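Local coordinates for alternansucrase (Leuconostoc mesenteroides, PDB 6HVG), which belongs to glycoside hydrolase family 70, pairing a TIM-barrel-type catalytic region with repeats of the choline-binding type, and carries a bound calcium ion, at residues A[418-423]-A[428-433]. Sequence-based numbering, arbitrary orientation.
Sequences PTDILK and WTASTE
Ile421 and Thr429 face each other as a hydrogen-bonded antiparallel pair, with Ile421 N to Thr429 O at 2.7 Å and Thr429 N to Ile421 O at 2.9 Å, while the short strand axes stand 140° apart in direction. On the face shared with Leu422, Trp428 has CG anti to its carbonyl carbon (chi1 -72°), which carries the indole alongside strand 420-423, where methyl CD1 of Leu422 lies over one ring face, 3.8 Å from the centroid of the five-membered ring, a CH-pi contact. The benzene edge of the indole meets the backbone near Asp420 and Ile421, and Trp428 CE3 approaches Leu422 N to 3.4 Å. These strands form a two-stranded beta hairpin at the periphery of the chain, its Trp428 face packed against helix 474-495 through Phe482 and Gln485. Thr429, on the face it shares with Ile421, sets methyl CG2 4.0 Å from CG of Lys423, whose chain crosses it at about a right angle and leads away. Past the last strand pair, Ser431 N donates to Thr419 O at 3.1 Å, and Ser431 OG sits within hydrogen-bonding distance of both Pro418 O and Thr419 O. Asp420 turns OD2 to His392, whose ring also meets Trp428.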
# COMPACT_ATOMS: atom_id res chain seq x y z
N PRO A 418 -18.54 30.53 28.30
CA PRO A 418 -18.30 30.86 29.71
C PRO A 418 -19.41 31.72 30.26
O PRO A 418 -20.05 32.41 29.51
CB PRO A 418 -16.98 31.67 29.68
CG PRO A 418 -16.94 32.24 28.31
CD PRO A 418 -17.57 31.20 27.42
N THR A 419 -19.62 31.68 31.57
CA THR A 419 -20.65 32.49 32.20
C THR A 419 -20.50 33.98 31.82
O THR A 419 -21.46 34.61 31.36
CB THR A 419 -20.61 32.31 33.74
OG1 THR A 419 -20.83 30.93 34.06
CG2 THR A 419 -21.69 33.15 34.42
N ASP A 420 -19.30 34.52 32.03
CA ASP A 420 -18.98 35.92 31.70
C ASP A 420 -17.76 35.97 30.77
O ASP A 420 -17.00 35.00 30.64
CB ASP A 420 -18.67 36.74 32.97
CG ASP A 420 -19.85 36.84 33.92
OD1 ASP A 420 -20.92 37.37 33.55
OD2 ASP A 420 -19.71 36.38 35.07
N ILE A 421 -17.58 37.13 30.14
CA ILE A 421 -16.52 37.36 29.17
C ILE A 421 -15.78 38.63 29.57
O ILE A 421 -16.39 39.67 29.79
CB ILE A 421 -17.10 37.56 27.75
CG1 ILE A 421 -17.66 36.24 27.19
CG2 ILE A 421 -16.04 38.16 26.82
CD1 ILE A 421 -16.63 35.33 26.58
N LEU A 422 -14.45 38.55 29.62
CA LEU A 422 -13.60 39.70 29.92
C LEU A 422 -13.44 40.56 28.66
O LEU A 422 -12.37 40.59 28.09
CB LEU A 422 -12.23 39.21 30.40
CG LEU A 422 -11.18 40.22 30.82
CD1 LEU A 422 -11.54 40.83 32.17
CD2 LEU A 422 -9.77 39.63 30.84
N LYS A 423 -14.51 41.25 28.24
CA LYS A 423 -14.46 42.00 26.98
C LYS A 423 -13.28 42.97 27.01
O LYS A 423 -13.02 43.60 28.04
CB LYS A 423 -15.80 42.72 26.65
CG LYS A 423 -16.09 43.97 27.48
CD LYS A 423 -16.97 44.99 26.73
CE LYS A 423 -17.54 46.10 27.67
NZ LYS A 423 -17.32 47.50 27.20
N TRP A 428 -15.84 42.48 32.84
CA TRP A 428 -16.55 41.22 32.72
C TRP A 428 -17.99 41.52 32.39
O TRP A 428 -18.63 42.32 33.07
CB TRP A 428 -16.49 40.44 34.01
CG TRP A 428 -15.15 39.84 34.31
CD1 TRP A 428 -14.22 40.32 35.17
CD2 TRP A 428 -14.61 38.62 33.77
NE1 TRP A 428 -13.14 39.48 35.21
CE2 TRP A 428 -13.35 38.43 34.35
CE3 TRP A 428 -15.07 37.67 32.85
CZ2 TRP A 428 -12.54 37.34 34.05
CZ3 TRP A 428 -14.26 36.58 32.55
CH2 TRP A 428 -13.01 36.43 33.15
N THR A 429 -18.50 40.90 31.34
CA THR A 429 -19.89 41.01 30.98
C THR A 429 -20.49 39.60 30.79
O THR A 429 -19.83 38.68 30.28
CB THR A 429 -20.04 41.84 29.69
OG1 THR A 429 -19.49 41.10 28.60
CG2 THR A 429 -19.25 43.15 29.77
N ALA A 430 -21.73 39.44 31.22
CA ALA A 430 -22.48 38.22 30.98
C ALA A 430 -22.39 37.88 29.50
O ALA A 430 -22.42 38.77 28.65
CB ALA A 430 -23.93 38.42 31.41
N SER A 431 -22.26 36.60 29.18
CA SER A 431 -22.14 36.18 27.78
C SER A 431 -23.49 36.07 27.10
O SER A 431 -24.50 35.75 27.73
CB SER A 431 -21.41 34.84 27.67
OG SER A 431 -21.92 33.90 28.60
N THR A 432 -23.47 36.29 25.78
CA THR A 432 -24.61 36.06 24.90
C THR A 432 -24.33 34.79 24.12
O THR A 432 -23.19 34.52 23.75
CB THR A 432 -24.76 37.22 23.90
OG1 THR A 432 -23.49 37.45 23.27
CG2 THR A 432 -25.20 38.47 24.61
N GLU A 433 -25.39 34.05 23.82
CA GLU A 433 -25.27 32.70 23.24
C GLU A 433 -24.21 32.54 22.15
O GLU A 433 -23.62 31.47 22.02
CB GLU A 433 -26.64 32.27 22.69
CG GLU A 433 -27.62 31.87 23.79
CD GLU A 433 -29.08 32.14 23.44
OE1 GLU A 433 -29.54 31.80 22.32
OE2 GLU A 433 -29.76 32.72 24.30